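Nicking enzyme (Staphylococcus aureus, PDB 4HTE) is a conjugative relaxase that probably nicks plasmid DNA at the origin of transfer, seen here through its all-helical C-terminal domain. Local coordinates at residues P41-E49 against I141-N149; N85-F96 against D109-L120. One frame throughout, in Å; residues are numbered along the deposited sequence.

Interaction 2 is nested along the chain inside the loop closed by interaction 1, and their centres lie about 17 Å apart. The start of helix 41-58 serves both. Pro-41 packs its CG against CG of Arg-117 at 3.7 Å and its CD against CE2 of Phe-88 at 3.8 Å, so it reaches both helices of interaction 2. The next residue, Ile-42, has its CG1 4.0 Å from CE1 of Phe-114. A local pairing of neighbouring helices is thereby continuous with a link between helices distant in sequence. Both contacts lie away from the calcium-binding residues Asp-320 and Asp-328.

Interaction 1: residues P41-E49 against I141-N149; sequences PINMYKENE and IKEAQISLN
Tyr-45, Ser-147 and Glu-49 form a chain of two hydrogen bonds between two helices, an example of how a small polar cluster can sit at one end of a helix contact. The phenol OH of Tyr-45 donates to OG of Ser-147 at 2.6 Å. The same serine hydroxyl donates in turn, from its OG to OE2 of Glu-49 at 2.5 Å, a very short bond whose exact length carries little weight at this resolution. Both partners of Ser-147 come from successive turns of helix 41-58, so a single residue of helix 130-152 is gripped by two bonds. Tyr-45 gets there because its CG stands anti to the backbone N (chi1 178°), which sends the ring straight across the gap.

Glu-143 lies over one face of that ring. Its CG sits 3.8 Å from the ring centroid, a CH-pi contact, and the carboxylate stays over the ring, stacked on it with the planes 16° apart. The charge of Glu-143 is met within its own helix by a salt bridge with Lys-139. Ile-146 CB approaches the ring at its edge.

Beyond the aromatic group the contact turns apolar. The CD1 atoms of Ile-42 and Ile-146 meet at 3.6 Å, while the aliphatic part of Lys-46 crosses Ile-146, CG to CG2, at 3.5 Å. Lys-142 lays its CD 3.8 Å from CG1 of Ile-42, and its amino group pairs with Glu-138. This near-parallel helix packing, 25° between segments whose axes approach to 10.1 Å, joins helix 41-58, here within the middle helical domain, to helix 130-152. Ala-144 and Leu-148 face helix 198-227 instead. The chemistry thus divides into a polar end, where Tyr-45 and Glu-49 are tied to one serine, and an apolar end built on an isoleucine pair.

Interaction 2: residues N85-F96 against D109-L120; sequences NEVFEKQAGIFF and DDEKIFITRTIL
Ile-113 and Thr-116 are two knobs seated in holes of helix 64-99, although the helices cross at 76°, with axes 8.5 Å apart at closest approach. Ile-113 fits among Asn-85, Phe-88, Glu-89 and Ala-92; its CG2 branch presses on CB of Phe-88 at 3.5 Å, and its CD1 end runs toward Asn-85. Thr-116 fills the next hole, among Gln-91, Ala-92, Phe-95 and Phe-96. With OG1 anti to its carbonyl carbon (chi1 -69°), the hydroxyl turns back to donate to Lys-112 O at 3.1 Å, from above the carbonyl plane, and CG2 lies between Ala-92 and Phe-95.

Around these knobs the longer side chains lie over the rings. In Arg-117 the bend at chi2 sets CD over the Phe-88 ring, 4.1 Å from its centroid, and the bend at chi3 turns the guanidinium to within 17° of the ring plane. Lys-112 CG, beside the backbone N, lies over a face of Phe-96, 3.9 Å from the centroid; the extended chain beyond carries NZ to a weak bond with Ser-104 O. Phe-95 CE2 is 3.5 Å from CD2 of Leu-120.

At the rim, OE2 of Glu-89 lies 2.6 Å from OD2 of Asp-109, the carboxylates nearly perpendicular, so one acid probably holds a proton. The interior, by contrast, joins these neighbouring helices of the middle helical domain mainly through apolar fit, basic side chains lending methylenes to aromatic faces.

Interaction 1: residues P41-E49 against I141-N149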
loop_
_atom_site.group_PDB
_atom_site.type_symbol
_atom_site.label_atom_id
_atom_site.label_comp_id
_atom_site.label_asym_id
_atom_site.label_seq_id
_atom_site.Cartn_x
_atom_site.Cartn_y
_atom_site.Cartn_z
ATOM N N PRO A 41 5.721 12.159 12.546
ATOM C CA PRO A 41 6.649 11.195 11.946
ATOM C C PRO A 41 6.141 10.637 10.616
ATOM O O PRO A 41 6.887 10.619 9.637
ATOM C CB PRO A 41 6.727 10.097 13.005
ATOM C CG PRO A 41 6.549 10.831 14.287
ATOM C CD PRO A 41 5.582 11.951 13.998
ATOM N N ILE A 42 4.888 10.197 10.586
ATOM C CA ILE A 42 4.276 9.690 9.362
ATOM C C ILE A 42 4.095 10.788 8.317
ATOM O O ILE A 42 4.407 10.586 7.145
ATOM C CB ILE A 42 2.913 9.020 9.653
ATOM C CG1 ILE A 42 3.072 7.499 9.733
ATOM C CG2 ILE A 42 1.885 9.384 8.590
ATOM C CD1 ILE A 42 3.390 6.835 8.414
ATOM N N ASN A 43 3.590 11.945 8.730
ATOM C CA ASN A 43 3.403 13.055 7.800
ATOM C C ASN A 43 4.722 13.469 7.163
ATOM O O ASN A 43 4.756 13.916 6.018
ATOM C CB ASN A 43 2.760 14.257 8.496
ATOM C CG ASN A 43 1.323 13.997 8.901
ATOM O OD1 ASN A 43 1.004 12.957 9.476
ATOM N ND2 ASN A 43 0.444 14.941 8.591
HETATM N N MSE A 44 5.807 13.317 7.913
HETATM C CA MSE A 44 7.135 13.587 7.388
HETATM C C MSE A 44 7.520 12.486 6.413
HETATM O O MSE A 44 8.059 12.750 5.339
HETATM C CB MSE A 44 8.148 13.655 8.529
HETATM C CG MSE A 44 8.025 14.890 9.405
HETATM SE SE MSE A 44 8.325 16.549 8.422
HETATM C CE MSE A 44 6.497 16.944 7.866
ATOM N N TYR A 45 7.234 11.248 6.798
ATOM C CA TYR A 45 7.462 10.101 5.933
ATOM C C TYR A 45 6.724 10.271 4.609
ATOM O O TYR A 45 7.218 9.865 3.561
ATOM C CB TYR A 45 7.003 8.820 6.633
ATOM C CG TYR A 45 7.153 7.565 5.805
ATOM C CD1 TYR A 45 8.379 6.929 5.690
ATOM C CD2 TYR A 45 6.064 7.008 5.151
ATOM C CE1 TYR A 45 8.519 5.779 4.938
ATOM C CE2 TYR A 45 6.194 5.859 4.401
ATOM C CZ TYR A 45 7.424 5.248 4.298
ATOM O OH TYR A 45 7.564 4.102 3.548
ATOM N N LYS A 46 5.541 10.879 4.665
ATOM C CA LYS A 46 4.740 11.110 3.469
ATOM C C LYS A 46 5.422 12.137 2.577
ATOM O O LYS A 46 5.735 11.859 1.420
ATOM C CB LYS A 46 3.339 11.605 3.842
ATOM C CG LYS A 46 2.265 11.225 2.835
ATOM C CD LYS A 46 0.965 11.995 3.034
ATOM C CE LYS A 46 0.111 11.393 4.138
ATOM N NZ LYS A 46 -1.325 11.386 3.770
ATOM N N GLU A 47 5.652 13.326 3.126
ATOM C CA GLU A 47 6.255 14.415 2.370
ATOM C C GLU A 47 7.546 13.968 1.701
ATOM O O GLU A 47 7.826 14.348 0.565
ATOM C CB GLU A 47 6.542 15.606 3.285
ATOM C CG GLU A 47 7.056 16.836 2.553
ATOM C CD GLU A 47 5.963 17.560 1.795
ATOM O OE1 GLU A 47 4.880 16.968 1.604
ATOM O OE2 GLU A 47 6.182 18.722 1.394
ATOM N N ASN A 48 8.333 13.164 2.408
ATOM C CA ASN A 48 9.601 12.685 1.871
ATOM C C ASN A 48 9.389 11.903 0.581
ATOM O O ASN A 48 10.112 12.094 -0.394
ATOM C CB ASN A 48 10.331 11.812 2.894
ATOM C CG ASN A 48 11.826 11.742 2.634
ATOM O OD1 ASN A 48 12.443 12.736 2.253
ATOM N ND2 ASN A 48 12.414 10.565 2.830
ATOM N N GLU A 49 8.397 11.019 0.582
ATOM C CA GLU A 49 8.059 10.240 -0.601
ATOM C C GLU A 49 7.533 11.149 -1.705
ATOM O O GLU A 49 7.883 10.992 -2.876
ATOM C CB GLU A 49 7.014 9.182 -0.253
ATOM C CG GLU A 49 7.519 8.123 0.713
ATOM C CD GLU A 49 7.338 6.710 0.199
ATOM O OE1 GLU A 49 6.596 6.514 -0.786
ATOM O OE2 GLU A 49 7.942 5.791 0.791
ATOM N N ILE A 141 2.718 -0.815 9.212
ATOM C CA ILE A 141 1.525 -0.905 8.376
ATOM C C ILE A 141 1.192 0.445 7.745
ATOM O O ILE A 141 0.929 0.529 6.546
ATOM C CB ILE A 141 0.310 -1.409 9.181
ATOM C CG1 ILE A 141 0.519 -2.867 9.594
ATOM C CG2 ILE A 141 -0.962 -1.291 8.360
ATOM C CD1 ILE A 141 -0.557 -3.408 10.513
ATOM N N LYS A 142 1.198 1.498 8.556
ATOM C CA LYS A 142 0.914 2.839 8.058
ATOM C C LYS A 142 1.859 3.223 6.923
ATOM O O LYS A 142 1.418 3.663 5.864
ATOM C CB LYS A 142 1.025 3.874 9.181
ATOM C CG LYS A 142 -0.307 4.306 9.781
ATOM C CD LYS A 142 -0.143 5.581 10.600
ATOM C CE LYS A 142 -1.437 6.009 11.278
ATOM N NZ LYS A 142 -1.781 5.158 12.452
ATOM N N GLU A 143 3.159 3.052 7.150
ATOM C CA GLU A 143 4.176 3.471 6.186
ATOM C C GLU A 143 4.021 2.791 4.827
ATOM O O GLU A 143 4.079 3.446 3.788
ATOM C CB GLU A 143 5.577 3.206 6.741
ATOM C CG GLU A 143 6.010 4.192 7.817
ATOM C CD GLU A 143 7.445 3.978 8.268
ATOM O OE1 GLU A 143 7.974 2.863 8.069
ATOM O OE2 GLU A 143 8.044 4.927 8.820
ATOM N N ALA A 144 3.833 1.476 4.838
ATOM C CA ALA A 144 3.666 0.723 3.601
ATOM C C ALA A 144 2.479 1.249 2.809
ATOM O O ALA A 144 2.591 1.525 1.616
ATOM C CB ALA A 144 3.473 -0.746 3.904
ATOM N N GLN A 145 1.338 1.372 3.480
ATOM C CA GLN A 145 0.129 1.895 2.858
ATOM C C GLN A 145 0.420 3.183 2.103
ATOM O O GLN A 145 0.099 3.307 0.922
ATOM C CB GLN A 145 -0.939 2.157 3.919
ATOM C CG GLN A 145 -2.159 1.263 3.817
ATOM C CD GLN A 145 -2.629 0.755 5.169
ATOM O OE1 GLN A 145 -3.075 -0.386 5.291
ATOM N NE2 GLN A 145 -2.540 1.602 6.192
ATOM N N ILE A 146 1.036 4.141 2.788
ATOM C CA ILE A 146 1.291 5.450 2.203
ATOM C C ILE A 146 2.172 5.338 0.964
ATOM O O ILE A 146 1.881 5.944 -0.067
ATOM C CB ILE A 146 1.952 6.399 3.216
ATOM C CG1 ILE A 146 1.027 6.606 4.416
ATOM C CG2 ILE A 146 2.278 7.736 2.565
ATOM C CD1 ILE A 146 1.533 7.615 5.407
ATOM N N SER A 147 3.241 4.556 1.064
ATOM C CA SER A 147 4.175 4.403 -0.043
ATOM C C SER A 147 3.494 3.826 -1.275
ATOM O O SER A 147 3.560 4.404 -2.361
ATOM C CB SER A 147 5.334 3.497 0.364
ATOM O OG SER A 147 6.161 4.131 1.322
ATOM N N LEU A 148 2.845 2.682 -1.098
ATOM C CA LEU A 148 2.209 1.977 -2.204
ATOM C C LEU A 148 1.112 2.818 -2.852
ATOM O O LEU A 148 1.002 2.871 -4.077
ATOM C CB LEU A 148 1.637 0.643 -1.720
ATOM C CG LEU A 148 2.670 -0.334 -1.154
ATOM C CD1 LEU A 148 1.999 -1.528 -0.497
ATOM C CD2 LEU A 148 3.621 -0.795 -2.250
ATOM N N ASN A 149 0.306 3.477 -2.029
ATOM C CA ASN A 149 -0.799 4.286 -2.528
ATOM C C ASN A 149 -0.301 5.497 -3.314
ATOM O O ASN A 149 -0.969 5.971 -4.231
ATOM C CB ASN A 149 -1.679 4.742 -1.363
ATOM C CG ASN A 149 -3.095 5.075 -1.794
ATOM O OD1 ASN A 149 -3.334 5.503 -2.924
ATOM N ND2 ASN A 149 -4.046 4.875 -0.888
#

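Interaction 2: residues N85-F96 against D109-L120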
loop_
_atom_site.group_PDB
_atom_site.type_symbol
_atom_site.label_atom_id
_atom_site.label_comp_id
_atom_site.label_asym_id
_atom_site.label_seq_id
_atom_site.Cartn_x
_atom_site.Cartn_y
_atom_site.Cartn_z
ATOM N N ASN A 85 13.784 16.140 11.982
ATOM C CA ASN A 85 14.093 14.788 12.429
ATOM C C ASN A 85 15.091 14.789 13.587
ATOM O O ASN A 85 14.949 14.022 14.540
ATOM C CB ASN A 85 14.643 13.962 11.263
ATOM C CG ASN A 85 14.671 12.475 11.561
ATOM O OD1 ASN A 85 13.701 11.913 12.070
ATOM N ND2 ASN A 85 15.789 11.829 11.245
ATOM N N GLU A 86 16.101 15.651 13.495
ATOM C CA GLU A 86 17.117 15.769 14.538
ATOM C C GLU A 86 16.459 16.084 15.874
ATOM O O GLU A 86 16.879 15.589 16.920
ATOM C CB GLU A 86 18.124 16.868 14.184
ATOM C CG GLU A 86 18.974 16.563 12.955
ATOM C CD GLU A 86 19.821 17.745 12.518
ATOM O OE1 GLU A 86 19.713 18.823 13.141
ATOM O OE2 GLU A 86 20.598 17.595 11.549
ATOM N N VAL A 87 15.420 16.912 15.825
ATOM C CA VAL A 87 14.668 17.275 17.016
ATOM C C VAL A 87 13.993 16.051 17.622
ATOM O O VAL A 87 14.075 15.818 18.831
ATOM C CB VAL A 87 13.585 18.315 16.693
ATOM C CG1 VAL A 87 12.669 18.515 17.889
ATOM C CG2 VAL A 87 14.221 19.628 16.275
ATOM N N PHE A 88 13.321 15.279 16.777
ATOM C CA PHE A 88 12.603 14.092 17.226
ATOM C C PHE A 88 13.545 13.042 17.804
ATOM O O PHE A 88 13.226 12.386 18.797
ATOM C CB PHE A 88 11.807 13.482 16.070
ATOM C CG PHE A 88 10.525 14.210 15.756
ATOM C CD1 PHE A 88 10.171 15.363 16.440
ATOM C CD2 PHE A 88 9.668 13.728 14.779
ATOM C CE1 PHE A 88 8.992 16.024 16.147
ATOM C CE2 PHE A 88 8.487 14.387 14.486
ATOM C CZ PHE A 88 8.151 15.535 15.173
ATOM N N GLU A 89 14.707 12.886 17.178
ATOM C CA GLU A 89 15.668 11.871 17.590
ATOM C C GLU A 89 16.141 12.130 19.017
ATOM O O GLU A 89 16.266 11.201 19.815
ATOM C CB GLU A 89 16.859 11.852 16.630
ATOM C CG GLU A 89 17.467 10.473 16.416
ATOM C CD GLU A 89 18.278 10.384 15.136
ATOM O OE1 GLU A 89 18.692 11.442 14.616
ATOM O OE2 GLU A 89 18.494 9.255 14.645
ATOM N N LYS A 90 16.396 13.396 19.334
ATOM C CA LYS A 90 16.816 13.776 20.677
ATOM C C LYS A 90 15.727 13.452 21.692
ATOM O O LYS A 90 15.993 12.841 22.727
ATOM C CB LYS A 90 17.149 15.269 20.735
ATOM C CG LYS A 90 18.373 15.666 19.933
ATOM C CD LYS A 90 18.620 17.163 20.011
ATOM C CE LYS A 90 19.864 17.543 19.234
ATOM N NZ LYS A 90 20.129 19.001 19.288
ATOM N N GLN A 91 14.497 13.855 21.386
ATOM C CA GLN A 91 13.376 13.648 22.293
ATOM C C GLN A 91 13.129 12.166 22.557
ATOM O O GLN A 91 12.805 11.774 23.679
ATOM C CB GLN A 91 12.109 14.282 21.724
ATOM C CG GLN A 91 10.914 14.179 22.649
ATOM C CD GLN A 91 9.690 14.853 22.079
ATOM O OE1 GLN A 91 9.710 15.359 20.958
ATOM N NE2 GLN A 91 8.613 14.862 22.848
ATOM N N ALA A 92 13.278 11.350 21.519
ATOM C CA ALA A 92 13.058 9.913 21.637
ATOM C C ALA A 92 14.125 9.269 22.516
ATOM O O ALA A 92 13.814 8.501 23.426
ATOM C CB ALA A 92 13.039 9.265 20.258
ATOM N N GLY A 93 15.385 9.590 22.239
ATOM C CA GLY A 93 16.491 9.060 23.016
ATOM C C GLY A 93 16.282 9.294 24.498
ATOM O O GLY A 93 16.357 8.364 25.299
ATOM N N ILE A 94 16.012 10.546 24.861
ATOM C CA ILE A 94 15.751 10.902 26.249
ATOM C C ILE A 94 14.568 10.096 26.767
ATOM O O ILE A 94 14.637 9.483 27.830
ATOM C CB ILE A 94 15.421 12.402 26.409
ATOM C CG1 ILE A 94 16.576 13.277 25.912
ATOM C CG2 ILE A 94 15.114 12.722 27.869
ATOM C CD1 ILE A 94 16.255 14.761 25.887
ATOM N N PHE A 95 13.483 10.106 25.999
ATOM C CA PHE A 95 12.255 9.427 26.387
ATOM C C PHE A 95 12.501 7.973 26.772
ATOM O O PHE A 95 11.944 7.480 27.754
ATOM C CB PHE A 95 11.237 9.488 25.249
ATOM C CG PHE A 95 9.974 8.728 25.529
ATOM C CD1 PHE A 95 9.899 7.368 25.279
ATOM C CD2 PHE A 95 8.861 9.374 26.041
ATOM C CE1 PHE A 95 8.739 6.665 25.536
ATOM C CE2 PHE A 95 7.699 8.676 26.301
ATOM C CZ PHE A 95 7.638 7.319 26.047
ATOM N N PHE A 96 13.336 7.288 25.998
ATOM C CA PHE A 96 13.591 5.869 26.224
ATOM C C PHE A 96 14.425 5.625 27.477
ATOM O O PHE A 96 14.063 4.803 28.316
ATOM C CB PHE A 96 14.268 5.242 25.005
ATOM C CG PHE A 96 13.308 4.594 24.051
ATOM C CD1 PHE A 96 12.605 5.351 23.128
ATOM C CD2 PHE A 96 13.100 3.225 24.083
ATOM C CE1 PHE A 96 11.716 4.754 22.254
ATOM C CE2 PHE A 96 12.213 2.623 23.211
ATOM C CZ PHE A 96 11.520 3.388 22.295
ATOM N N ASP A 109 16.242 4.116 15.475
ATOM C CA ASP A 109 15.999 5.534 15.705
ATOM C C ASP A 109 14.638 5.955 15.161
ATOM O O ASP A 109 13.857 6.598 15.860
ATOM C CB ASP A 109 17.108 6.369 15.068
ATOM C CG ASP A 109 18.459 6.125 15.714
ATOM O OD1 ASP A 109 18.609 5.092 16.400
ATOM O OD2 ASP A 109 19.369 6.961 15.534
ATOM N N ASP A 110 14.356 5.592 13.914
ATOM C CA ASP A 110 13.060 5.895 13.318
ATOM C C ASP A 110 11.934 5.289 14.145
ATOM O O ASP A 110 10.982 5.979 14.513
ATOM C CB ASP A 110 12.991 5.383 11.881
ATOM C CG ASP A 110 13.565 6.370 10.887
ATOM O OD1 ASP A 110 13.527 7.587 11.170
ATOM O OD2 ASP A 110 14.053 5.931 9.824
ATOM N N GLU A 111 12.049 3.999 14.436
ATOM C CA GLU A 111 11.047 3.311 15.238
ATOM C C GLU A 111 10.836 4.039 16.562
ATOM O O GLU A 111 9.706 4.349 16.932
ATOM C CB GLU A 111 11.462 1.860 15.480
ATOM C CG GLU A 111 11.377 0.984 14.239
ATOM C CD GLU A 111 11.971 -0.395 14.448
ATOM O OE1 GLU A 111 12.543 -0.639 15.531
ATOM O OE2 GLU A 111 11.866 -1.236 13.529
ATOM N N LYS A 112 11.928 4.320 17.265
ATOM C CA LYS A 112 11.860 5.039 18.533
ATOM C C LYS A 112 11.055 6.324 18.390
ATOM O O LYS A 112 10.090 6.544 19.120
ATOM C CB LYS A 112 13.266 5.368 19.035
ATOM C CG LYS A 112 14.017 4.186 19.617
ATOM C CD LYS A 112 15.448 4.567 19.949
ATOM C CE LYS A 112 16.190 3.431 20.630
ATOM N NZ LYS A 112 17.667 3.636 20.610
ATOM N N ILE A 113 11.459 7.170 17.448
ATOM C CA ILE A 113 10.780 8.436 17.207
ATOM C C ILE A 113 9.276 8.232 17.072
ATOM O O ILE A 113 8.487 8.938 17.698
ATOM C CB ILE A 113 11.304 9.109 15.932
ATOM C CG1 ILE A 113 12.738 9.593 16.144
ATOM C CG2 ILE A 113 10.412 10.277 15.548
ATOM C CD1 ILE A 113 13.489 9.839 14.861
ATOM N N PHE A 114 8.886 7.265 16.247
ATOM C CA PHE A 114 7.474 6.967 16.039
ATOM C C PHE A 114 6.801 6.620 17.361
ATOM O O PHE A 114 5.753 7.168 17.697
ATOM C CB PHE A 114 7.310 5.810 15.051
ATOM C CG PHE A 114 5.880 5.542 14.664
ATOM C CD1 PHE A 114 5.248 6.325 13.711
ATOM C CD2 PHE A 114 5.170 4.504 15.246
ATOM C CE1 PHE A 114 3.935 6.082 13.350
ATOM C CE2 PHE A 114 3.856 4.256 14.888
ATOM C CZ PHE A 114 3.239 5.046 13.939
ATOM N N ILE A 115 7.416 5.711 18.111
ATOM C CA ILE A 115 6.864 5.270 19.384
ATOM C C ILE A 115 6.804 6.422 20.377
ATOM O O ILE A 115 5.782 6.647 21.020
ATOM C CB ILE A 115 7.700 4.128 19.988
ATOM C CG1 ILE A 115 7.713 2.930 19.035
ATOM C CG2 ILE A 115 7.148 3.731 21.348
ATOM C CD1 ILE A 115 8.371 1.693 19.594
ATOM N N THR A 116 7.909 7.148 20.492
ATOM C CA THR A 116 7.995 8.287 21.394
ATOM C C THR A 116 6.844 9.255 21.156
ATOM O O THR A 116 6.160 9.664 22.091
ATOM C CB THR A 116 9.319 9.050 21.203
ATOM O OG1 THR A 116 10.409 8.244 21.668
ATOM C CG2 THR A 116 9.303 10.369 21.971
ATOM N N ARG A 117 6.634 9.609 19.893
ATOM C CA ARG A 117 5.643 10.610 19.527
ATOM C C ARG A 117 4.213 10.126 19.736
ATOM O O ARG A 117 3.322 10.915 20.051
ATOM C CB ARG A 117 5.843 11.012 18.069
ATOM C CG ARG A 117 7.155 11.728 17.815
ATOM C CD ARG A 117 7.149 13.116 18.431
ATOM N NE ARG A 117 6.125 13.960 17.827
ATOM C CZ ARG A 117 5.858 15.207 18.200
ATOM N NH1 ARG A 117 6.533 15.776 19.189
ATOM N NH2 ARG A 117 4.907 15.888 17.578
ATOM N N THR A 118 3.995 8.830 19.560
ATOM C CA THR A 118 2.661 8.264 19.693
ATOM C C THR A 118 2.248 8.203 21.159
ATOM O O THR A 118 1.100 8.481 21.499
ATOM C CB THR A 118 2.587 6.854 19.083
ATOM O OG1 THR A 118 3.790 6.582 18.355
ATOM C CG2 THR A 118 1.396 6.739 18.141
ATOM N N ILE A 119 3.193 7.847 22.026
ATOM C CA ILE A 119 2.919 7.751 23.457
ATOM C C ILE A 119 2.515 9.100 24.043
ATOM O O ILE A 119 1.677 9.166 24.943
ATOM C CB ILE A 119 4.144 7.241 24.233
ATOM C CG1 ILE A 119 4.479 5.803 23.832
ATOM C CG2 ILE A 119 3.888 7.321 25.731
ATOM C CD1 ILE A 119 3.706 4.745 24.596
ATOM N N LEU A 120 3.113 10.174 23.537
ATOM C CA LEU A 120 2.897 11.499 24.105
ATOM C C LEU A 120 1.538 12.094 23.751
ATOM O O LEU A 120 0.881 12.697 24.602
ATOM C CB LEU A 120 3.998 12.460 23.657
ATOM C CG LEU A 120 5.436 12.046 23.966
ATOM C CD1 LEU A 120 6.307 13.271 24.169
ATOM C CD2 LEU A 120 5.509 11.132 25.179
#